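Local coordinates for protein sorting nexin (Saccharomyces cerevisiae S288C, PDB 1OCU) that binds phosphatidylinositol 3-phosphate and works in the retrieval machinery that keeps late Golgi membrane proteins in place by recognising their cytosolic tails, at residues D59-C64 with K77-Y82; S83-F88 with N132-S137; P69-R74 with K149-F154. One frame throughout, in Å; residues are numbered along the deposited sequence.

Interaction 1: D59-C64 with K77-Y82; sequences DYEIIC and KVRRRY. With PIB (2-(butanoyloxy)-1-{[(hydroxy{[2,3,4,6-tetrahydroxy-5-(phosphonooxy)cyclohexyl]oxy}phosphoryl)oxy]methyl}ethyl butanoate), chain C.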
# COMPACT_ATOMS: atom_id res chain seq x y z
N ASP A 59 5.28 -2.11 10.46
CA ASP A 59 4.48 -2.38 9.28
C ASP A 59 3.13 -1.73 9.49
O ASP A 59 2.77 -1.37 10.61
CB ASP A 59 4.38 -3.88 8.97
CG ASP A 59 3.69 -4.68 10.05
OD1 ASP A 59 3.76 -5.92 9.95
OD2 ASP A 59 3.09 -4.10 10.97
N TYR A 60 2.38 -1.56 8.41
CA TYR A 60 1.08 -0.91 8.49
C TYR A 60 0.01 -1.77 7.86
O TYR A 60 0.29 -2.60 6.98
CB TYR A 60 1.14 0.44 7.77
CG TYR A 60 2.31 1.30 8.19
CD1 TYR A 60 3.61 0.95 7.85
CD2 TYR A 60 2.11 2.43 8.98
CE1 TYR A 60 4.70 1.70 8.30
CE2 TYR A 60 3.18 3.18 9.45
CZ TYR A 60 4.48 2.81 9.11
OH TYR A 60 5.55 3.52 9.60
N GLU A 61 -1.22 -1.59 8.31
CA GLU A 61 -2.31 -2.36 7.74
C GLU A 61 -3.00 -1.59 6.63
O GLU A 61 -3.34 -0.41 6.80
CB GLU A 61 -3.35 -2.74 8.79
CG GLU A 61 -4.50 -3.51 8.19
CD GLU A 61 -5.63 -3.75 9.16
OE1 GLU A 61 -5.41 -4.47 10.16
OE2 GLU A 61 -6.73 -3.21 8.92
N ILE A 62 -3.19 -2.25 5.50
CA ILE A 62 -3.90 -1.67 4.37
C ILE A 62 -5.25 -2.40 4.35
O ILE A 62 -5.29 -3.63 4.26
CB ILE A 62 -3.18 -1.91 3.01
CG1 ILE A 62 -1.78 -1.28 3.02
CG2 ILE A 62 -3.98 -1.28 1.87
CD1 ILE A 62 -0.82 -1.95 3.97
N ILE A 63 -6.34 -1.65 4.49
CA ILE A 63 -7.66 -2.26 4.43
C ILE A 63 -8.36 -1.66 3.22
O ILE A 63 -8.33 -0.44 3.01
CB ILE A 63 -8.47 -2.02 5.73
CG1 ILE A 63 -9.79 -2.78 5.63
CG2 ILE A 63 -8.73 -0.54 5.93
CD1 ILE A 63 -10.42 -3.09 6.96
N CYS A 64 -8.97 -2.51 2.42
CA CYS A 64 -9.62 -2.07 1.20
C CYS A 64 -10.95 -2.77 0.92
O CYS A 64 -11.09 -3.98 1.12
CB CYS A 64 -8.64 -2.31 0.04
SG CYS A 64 -9.22 -1.93 -1.62
N LYS A 77 -7.51 -7.19 3.83
CA LYS A 77 -6.74 -6.58 4.91
C LYS A 77 -5.36 -7.21 4.94
O LYS A 77 -5.21 -8.39 5.21
CB LYS A 77 -7.43 -6.80 6.26
CG LYS A 77 -8.66 -5.94 6.48
CD LYS A 77 -9.14 -6.00 7.93
CE LYS A 77 -9.79 -7.33 8.27
NZ LYS A 77 -11.07 -7.55 7.53
N VAL A 78 -4.35 -6.41 4.64
CA VAL A 78 -2.98 -6.90 4.64
C VAL A 78 -2.09 -5.92 5.39
O VAL A 78 -2.50 -4.81 5.69
CB VAL A 78 -2.46 -7.08 3.20
CG1 VAL A 78 -3.42 -7.98 2.41
CG2 VAL A 78 -2.32 -5.74 2.51
N ARG A 79 -0.88 -6.36 5.70
CA ARG A 79 0.06 -5.51 6.41
C ARG A 79 1.28 -5.35 5.52
O ARG A 79 1.70 -6.30 4.86
CB ARG A 79 0.42 -6.13 7.77
CG ARG A 79 -0.78 -6.26 8.75
CD ARG A 79 -0.31 -6.46 10.20
NE ARG A 79 0.39 -5.28 10.69
CZ ARG A 79 -0.21 -4.21 11.20
NH1 ARG A 79 -1.53 -4.17 11.32
NH2 ARG A 79 0.51 -3.14 11.54
N ARG A 80 1.82 -4.14 5.49
CA ARG A 80 2.97 -3.86 4.65
C ARG A 80 4.00 -2.96 5.33
O ARG A 80 3.66 -2.07 6.10
CB ARG A 80 2.50 -3.20 3.34
CG ARG A 80 1.57 -4.05 2.47
CD ARG A 80 2.35 -5.12 1.72
NE ARG A 80 1.55 -5.80 0.71
CZ ARG A 80 0.84 -6.90 0.90
NH1 ARG A 80 0.81 -7.49 2.09
NH2 ARG A 80 0.15 -7.43 -0.11
N ARG A 81 5.26 -3.22 5.00
CA ARG A 81 6.41 -2.47 5.49
C ARG A 81 6.63 -1.32 4.53
O ARG A 81 6.24 -1.40 3.36
CB ARG A 81 7.67 -3.32 5.41
CG ARG A 81 8.00 -4.20 6.56
CD ARG A 81 9.52 -4.23 6.60
NE ARG A 81 10.05 -5.42 7.23
CZ ARG A 81 11.32 -5.58 7.55
NH1 ARG A 81 11.70 -6.71 8.12
NH2 ARG A 81 12.20 -4.61 7.32
N TYR A 82 7.32 -0.28 4.99
CA TYR A 82 7.60 0.86 4.13
C TYR A 82 8.41 0.41 2.91
O TYR A 82 8.16 0.86 1.80
CB TYR A 82 8.37 1.95 4.90
CG TYR A 82 8.71 3.15 4.05
CD1 TYR A 82 9.91 3.20 3.33
CD2 TYR A 82 7.82 4.21 3.92
CE1 TYR A 82 10.20 4.30 2.51
CE2 TYR A 82 8.11 5.30 3.10
CZ TYR A 82 9.29 5.34 2.40
OH TYR A 82 9.56 6.41 1.57
C1 PIB C . 15.20 2.44 4.89
C2 PIB C . 14.08 1.41 4.62
C3 PIB C . 13.24 1.24 5.89
C4 PIB C . 12.63 2.63 6.37
C5 PIB C . 13.81 3.62 6.68
C6 PIB C . 14.63 3.82 5.36
O1 PIB C . 15.96 2.58 3.69
O2 PIB C . 13.27 1.88 3.56
O3 PIB C . 12.25 0.26 5.54
O4 PIB C . 11.87 2.45 7.56
O5 PIB C . 13.28 4.87 7.11
O6 PIB C . 15.70 4.72 5.60
P1 PIB C . 17.39 1.95 3.45
O11 PIB C . 17.62 1.87 1.88
O12 PIB C . 17.49 0.52 4.10
O13 PIB C . 18.49 2.95 4.13
P3 PIB C . 11.60 -0.78 6.55
O31 PIB C . 10.77 0.00 7.63
O32 PIB C . 12.78 -1.58 7.24
O33 PIB C . 10.61 -1.68 5.72
C7 PIB C . 18.77 2.94 5.52
C8 PIB C . 20.18 3.49 5.66
O HOH W 1 -3.73 -6.25 10.67

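Interaction 2: S83-F88 with N132-S137; sequences SDFEFF and NTWMQS. With PIB (2-(butanoyloxy)-1-{[(hydroxy{[2,3,4,6-tetrahydroxy-5-(phosphonooxy)cyclohexyl]oxy}phosphoryl)oxy]methyl}ethyl butanoate), chain C.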
# COMPACT_ATOMS: atom_id res chain seq x y z
N SER A 83 9.38 -0.46 3.12
CA SER A 83 10.19 -0.95 1.99
C SER A 83 9.31 -1.77 1.05
O SER A 83 9.63 -1.92 -0.11
CB SER A 83 11.37 -1.80 2.48
OG SER A 83 10.91 -2.87 3.28
N ASP A 84 8.21 -2.33 1.57
CA ASP A 84 7.30 -3.07 0.70
C ASP A 84 6.71 -2.03 -0.27
O ASP A 84 6.66 -2.25 -1.48
CB ASP A 84 6.16 -3.73 1.49
CG ASP A 84 6.59 -4.99 2.21
OD1 ASP A 84 7.58 -5.63 1.80
OD2 ASP A 84 5.91 -5.36 3.20
N PHE A 85 6.27 -0.89 0.28
CA PHE A 85 5.72 0.20 -0.54
C PHE A 85 6.76 0.65 -1.56
O PHE A 85 6.44 0.90 -2.72
CB PHE A 85 5.33 1.40 0.33
CG PHE A 85 4.08 1.19 1.15
CD1 PHE A 85 2.84 1.60 0.68
CD2 PHE A 85 4.16 0.59 2.41
CE1 PHE A 85 1.69 1.42 1.44
CE2 PHE A 85 3.02 0.41 3.18
CZ PHE A 85 1.78 0.83 2.69
N GLU A 86 8.02 0.77 -1.12
CA GLU A 86 9.09 1.18 -2.02
C GLU A 86 9.25 0.17 -3.17
O GLU A 86 9.41 0.55 -4.34
CB GLU A 86 10.42 1.26 -1.28
CG GLU A 86 10.59 2.44 -0.35
CD GLU A 86 11.98 2.48 0.27
OE1 GLU A 86 12.31 1.55 1.04
OE2 GLU A 86 12.75 3.43 -0.01
N PHE A 87 9.21 -1.11 -2.82
CA PHE A 87 9.35 -2.16 -3.83
C PHE A 87 8.13 -2.11 -4.75
O PHE A 87 8.27 -2.19 -5.97
CB PHE A 87 9.47 -3.53 -3.15
CG PHE A 87 9.54 -4.67 -4.13
CD1 PHE A 87 10.50 -4.68 -5.14
CD2 PHE A 87 8.64 -5.72 -4.05
CE1 PHE A 87 10.55 -5.72 -6.05
CE2 PHE A 87 8.70 -6.78 -4.96
CZ PHE A 87 9.65 -6.77 -5.96
N PHE A 88 6.95 -1.97 -4.16
CA PHE A 88 5.71 -1.88 -4.91
C PHE A 88 5.74 -0.73 -5.92
O PHE A 88 5.24 -0.86 -7.04
CB PHE A 88 4.53 -1.72 -3.95
CG PHE A 88 3.24 -1.34 -4.63
CD1 PHE A 88 2.72 -2.13 -5.66
CD2 PHE A 88 2.54 -0.21 -4.24
CE1 PHE A 88 1.53 -1.78 -6.29
CE2 PHE A 88 1.35 0.15 -4.86
CZ PHE A 88 0.84 -0.64 -5.89
N ASN A 132 -1.10 6.62 3.76
CA ASN A 132 -2.54 6.61 3.56
C ASN A 132 -2.89 7.45 2.33
O ASN A 132 -3.58 6.97 1.41
CB ASN A 132 -3.26 7.18 4.79
CG ASN A 132 -4.78 7.04 4.70
OD1 ASN A 132 -5.31 5.93 4.61
ND2 ASN A 132 -5.48 8.17 4.74
N THR A 133 -2.41 8.68 2.30
CA THR A 133 -2.66 9.61 1.20
C THR A 133 -2.13 9.07 -0.11
O THR A 133 -2.79 9.11 -1.14
CB THR A 133 -2.00 10.99 1.48
OG1 THR A 133 -2.62 11.59 2.63
CG2 THR A 133 -2.15 11.93 0.28
N TRP A 134 -0.90 8.56 -0.06
CA TRP A 134 -0.26 8.01 -1.25
C TRP A 134 -1.07 6.84 -1.82
O TRP A 134 -1.31 6.77 -3.02
CB TRP A 134 1.15 7.54 -0.90
CG TRP A 134 1.97 7.14 -2.07
CD1 TRP A 134 2.71 7.96 -2.87
CD2 TRP A 134 2.12 5.82 -2.60
NE1 TRP A 134 3.32 7.22 -3.86
CE2 TRP A 134 2.97 5.91 -3.72
CE3 TRP A 134 1.62 4.56 -2.23
CZ2 TRP A 134 3.34 4.79 -4.49
CZ3 TRP A 134 1.98 3.45 -2.99
CH2 TRP A 134 2.83 3.57 -4.10
N MET A 135 -1.49 5.92 -0.95
CA MET A 135 -2.23 4.74 -1.36
C MET A 135 -3.60 5.07 -1.96
O MET A 135 -3.99 4.48 -2.97
CB MET A 135 -2.39 3.80 -0.15
CG MET A 135 -2.79 2.35 -0.48
SD MET A 135 -1.54 1.48 -1.48
CE MET A 135 -2.46 1.25 -3.03
N GLN A 136 -4.33 6.00 -1.35
CA GLN A 136 -5.64 6.38 -1.86
C GLN A 136 -5.52 7.02 -3.24
O GLN A 136 -6.38 6.84 -4.11
CB GLN A 136 -6.35 7.33 -0.90
CG GLN A 136 -6.61 6.70 0.46
CD GLN A 136 -7.30 7.63 1.44
OE1 GLN A 136 -7.09 8.84 1.41
NE2 GLN A 136 -8.09 7.05 2.34
N SER A 137 -4.44 7.76 -3.45
CA SER A 137 -4.21 8.41 -4.74
C SER A 137 -3.87 7.40 -5.82
O SER A 137 -4.41 7.44 -6.92
CB SER A 137 -3.09 9.44 -4.61
OG SER A 137 -2.56 9.74 -5.89
C1 PIB C . 15.20 2.44 4.89
C2 PIB C . 14.08 1.41 4.62
C3 PIB C . 13.24 1.24 5.89
C4 PIB C . 12.63 2.63 6.37
C5 PIB C . 13.81 3.62 6.68
C6 PIB C . 14.63 3.82 5.36
O1 PIB C . 15.96 2.58 3.69
O2 PIB C . 13.27 1.88 3.56
O3 PIB C . 12.25 0.26 5.54
O4 PIB C . 11.87 2.45 7.56
O5 PIB C . 13.28 4.87 7.11
O6 PIB C . 15.70 4.72 5.60
P1 PIB C . 17.39 1.95 3.45
O11 PIB C . 17.62 1.87 1.88
O12 PIB C . 17.49 0.52 4.10
O13 PIB C . 18.49 2.95 4.13
P3 PIB C . 11.60 -0.78 6.55
O31 PIB C . 10.77 0.00 7.63
O32 PIB C . 12.78 -1.58 7.24
O33 PIB C . 10.61 -1.68 5.72
C7 PIB C . 18.77 2.94 5.52
C8 PIB C . 20.18 3.49 5.66

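Interaction 3: P69-R74 with K149-F154; sequences PSFHKR and KVLVRF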
# COMPACT_ATOMS: atom_id res chain seq x y z
N PRO A 69 -13.92 -5.22 -11.11
CA PRO A 69 -13.63 -6.51 -11.74
C PRO A 69 -12.20 -7.03 -11.62
O PRO A 69 -11.96 -8.22 -11.79
CB PRO A 69 -14.06 -6.30 -13.19
CG PRO A 69 -13.86 -4.83 -13.40
CD PRO A 69 -14.39 -4.24 -12.10
N SER A 70 -11.24 -6.14 -11.33
CA SER A 70 -9.83 -6.52 -11.18
C SER A 70 -9.55 -7.28 -9.89
O SER A 70 -8.62 -8.09 -9.82
CB SER A 70 -8.94 -5.28 -11.18
OG SER A 70 -8.61 -4.87 -12.48
N PHE A 71 -10.34 -6.99 -8.87
CA PHE A 71 -10.19 -7.60 -7.55
C PHE A 71 -10.93 -8.93 -7.39
O PHE A 71 -11.93 -9.19 -8.06
CB PHE A 71 -10.62 -6.59 -6.49
CG PHE A 71 -9.72 -5.39 -6.41
CD1 PHE A 71 -9.67 -4.47 -7.45
CD2 PHE A 71 -8.85 -5.22 -5.33
CE1 PHE A 71 -8.79 -3.39 -7.42
CE2 PHE A 71 -7.96 -4.15 -5.28
CZ PHE A 71 -7.93 -3.23 -6.34
N HIS A 72 -10.43 -9.77 -6.48
CA HIS A 72 -10.98 -11.09 -6.25
C HIS A 72 -11.84 -11.27 -5.01
O HIS A 72 -12.38 -12.36 -4.78
CB HIS A 72 -9.82 -12.09 -6.25
CG HIS A 72 -8.89 -11.91 -7.41
ND1 HIS A 72 -9.25 -12.18 -8.71
CD2 HIS A 72 -7.62 -11.43 -7.47
CE1 HIS A 72 -8.26 -11.88 -9.52
NE2 HIS A 72 -7.25 -11.42 -8.80
N LYS A 73 -11.96 -10.22 -4.20
CA LYS A 73 -12.79 -10.25 -3.01
C LYS A 73 -13.20 -8.82 -2.66
O LYS A 73 -12.59 -7.86 -3.13
CB LYS A 73 -12.07 -10.91 -1.84
CG LYS A 73 -10.64 -10.44 -1.61
CD LYS A 73 -10.00 -11.22 -0.46
CE LYS A 73 -8.52 -10.85 -0.32
NZ LYS A 73 -7.89 -11.49 0.88
N ARG A 74 -14.25 -8.68 -1.87
CA ARG A 74 -14.74 -7.35 -1.50
C ARG A 74 -13.84 -6.64 -0.49
O ARG A 74 -13.49 -5.47 -0.67
CB ARG A 74 -16.16 -7.46 -0.93
CG ARG A 74 -16.83 -6.11 -0.63
CD ARG A 74 -18.12 -6.31 0.17
NE ARG A 74 -18.84 -5.06 0.43
CZ ARG A 74 -19.49 -4.35 -0.49
NH1 ARG A 74 -19.50 -4.75 -1.76
NH2 ARG A 74 -20.13 -3.25 -0.14
N LYS A 149 -2.19 -5.14 -12.63
CA LYS A 149 -2.18 -6.41 -11.93
C LYS A 149 -1.42 -6.21 -10.63
O LYS A 149 -1.82 -6.69 -9.57
CB LYS A 149 -1.46 -7.48 -12.76
CG LYS A 149 -2.07 -7.78 -14.12
CD LYS A 149 -3.39 -8.51 -14.00
CE LYS A 149 -4.00 -8.78 -15.38
NZ LYS A 149 -5.33 -9.44 -15.28
N VAL A 150 -0.30 -5.48 -10.70
CA VAL A 150 0.52 -5.23 -9.52
C VAL A 150 -0.25 -4.57 -8.38
O VAL A 150 -0.05 -4.92 -7.22
CB VAL A 150 1.77 -4.36 -9.88
CG1 VAL A 150 2.67 -4.22 -8.67
CG2 VAL A 150 2.54 -5.02 -11.01
N LEU A 151 -1.14 -3.63 -8.70
CA LEU A 151 -1.92 -2.92 -7.69
C LEU A 151 -2.83 -3.87 -6.91
O LEU A 151 -2.94 -3.77 -5.68
CB LEU A 151 -2.76 -1.82 -8.36
CG LEU A 151 -3.69 -0.86 -7.60
CD1 LEU A 151 -4.87 -1.60 -7.06
CD2 LEU A 151 -2.95 -0.16 -6.47
N VAL A 152 -3.47 -4.79 -7.63
CA VAL A 152 -4.36 -5.76 -6.99
C VAL A 152 -3.56 -6.66 -6.06
O VAL A 152 -3.95 -6.90 -4.92
CB VAL A 152 -5.09 -6.61 -8.06
CG1 VAL A 152 -5.91 -7.70 -7.38
CG2 VAL A 152 -6.00 -5.72 -8.91
N ARG A 153 -2.43 -7.16 -6.56
CA ARG A 153 -1.58 -8.02 -5.77
C ARG A 153 -1.11 -7.34 -4.47
O ARG A 153 -1.13 -7.95 -3.40
CB ARG A 153 -0.37 -8.45 -6.61
CG ARG A 153 0.58 -9.37 -5.88
CD ARG A 153 1.56 -10.04 -6.84
NE ARG A 153 2.41 -10.99 -6.12
CZ ARG A 153 3.56 -10.68 -5.52
NH1 ARG A 153 4.25 -11.62 -4.89
NH2 ARG A 153 4.04 -9.45 -5.58
N PHE A 154 -0.69 -6.08 -4.56
CA PHE A 154 -0.22 -5.36 -3.38
C PHE A 154 -1.32 -5.27 -2.33
O PHE A 154 -1.04 -5.38 -1.13
CB PHE A 154 0.24 -3.95 -3.76
CG PHE A 154 0.96 -3.23 -2.64
CD1 PHE A 154 2.20 -3.68 -2.20
CD2 PHE A 154 0.38 -2.12 -2.03
CE1 PHE A 154 2.87 -3.02 -1.17
CE2 PHE A 154 1.04 -1.46 -0.99
CZ PHE A 154 2.30 -1.91 -0.56

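Interaction 1: D59-C64 with K77-Y82
Asp59 receives the guanidinium of Arg79 side-on: NE and NH2 both reach OD2, NH2 at 2.8 Å, from one face of the carboxylate and well above its plane, while OD2 lies in the guanidinium plane. CG of Arg79 stands beside the backbone N (chi1 -64°) and the chain bends at chi3, which swings the guanidinium over the peptide between Tyr60 and Glu61. OD2 also accepts from His46. With an alanine here instead of Arg79, the buried Asp59 carboxylate would probably lose both arginine bonds and be left to His46. Tyr60 pairs with Arg80 through two backbone bonds, Arg80 N to Tyr60 O being 2.6 Å. These strands are a hairpin within the three-stranded antiparallel sheet of the PX domain, and the second leads to the phosphoinositide site at Arg81, whose NH2 makes a weak bond to phosphate oxygen O32 of the bound lipid. Glu61 OE1 reaches Arg79 NH1 through a water. Ile62 N donates to Val78 O at 2.7 Å; on the face shared with Tyr60, Ile62 CD1 lies 3.5 Å from Arg80 CG, across the start of that chain. Ile63 runs alongside Lys77, its CD1 tight against Lys77 CD at 3.3 Å.

Interaction 2: S83-F88 with N132-S137
The indole of Trp134 presents its six-membered end to two phenylalanines: CD2 of Phe88 lies at the indole edge, near its plane, 3.8 Å from CH2, and Phe85 brings CD1 to within 4.2 Å of CZ3. Seen from Phe85, CZ3 is itself at the ring edge, whereas CH2 stands obliquely to the Phe88 ring. Met135 fills in beside the tryptophan. Its SD approaches Phe85 CE1 at 4.4 Å, and its CE comes equally near Phe88 CE2, so one thioether borders both rings.

Different first torsions let the two phenylalanines converge on the same indole: CG of Phe85 lies beside its backbone N (chi1 -73°), while that of Phe88, one helical turn on, is anti to it (chi1 168°). The contact is buried and wholly apolar; the indole NE1 is satisfied by Pro107 O. The segment axes stay 12.7 Å apart, a distance spanned by these large side chains. On another side of 83-88, the helix beginning meets the lipid: Ser83 N and OG both donate to phosphate oxygen O33, OG at 2.7 Å, and Glu86 OE1 accepts from the inositol hydroxyl O2.

The helix segments run 30° from parallel within the PX domain. Phe154 of helix 149-156 stacks on Phe88 and meets Phe85 edge-to-face, Leu109 of a loop touches Phe85 and Trp134, and Ile38 and Val40 of strand 36-46 pack on Met135.

Interaction 3: P69-R74 with K149-F154
Val152 pushes both methyls against residues 70-72, in the connection between strands 57-66 and 75-81 of the PX domain's beta hairpin, and thereby joins that connection to helix 149-156. Its CG1 is anti to the backbone N (chi1 174°), with CG2 beside it, and the two branches fork around the carbonyl of Ser70. CG2 sits 3.6 Å from Ser70 O and also touches Ser70 CB; CG1 turns toward His72, whose CD2 is 4.1 Å away.

The Phe71 ring takes CG2 over one face as a CH-pi contact, the methyl 4.0 Å from the ring centroid and 15° off the normal. Phe71 CG stands beside its own backbone N (chi1 -66°), which brings the end of the ring to the helix although the first bond of the side chain does not aim there. The ring also touches Ile155 and Glu156 farther along the helix.

His72 is exposed, its imidazole crossing Val152 at about a right angle, and the oxygen of Ser70 lies over one imidazole face, toward the rim. Polar ties to neighbouring residues accompany this apolar packing: Ser70 OG bonds to Gln145 O, and His72 N to the carboxylate of Glu156.

Leu151 completes the contact from the helix flank that also meets Met135 and Phe88. Its CD1 reaches the far end of the Phe71 ring, 3.5 Å from CZ.

In the fold
Interaction 2 is fully buried near the middle of the domain; interaction 1, also central, is only partly buried; interaction 3, about 12 Å from the chain centre and away from the lipid, is mostly buried but has His72 exposed. Interaction 1 is chiefly backbone pairing and charge, interaction 2 aromatic and thioether packing, and interaction 3 sets aliphatic methyls against a ring and a backbone carbonyl. Interactions 1 and 3 both involve the hairpin, one its paired strands and the other the connection between them. Strand 75-81 leads directly into helix 82-89, so interactions 1 and 2 share the lipid site and meet where Phe85 packs on Ile62 and Arg80. Phe88 against Val150 joins interactions 2 and 3.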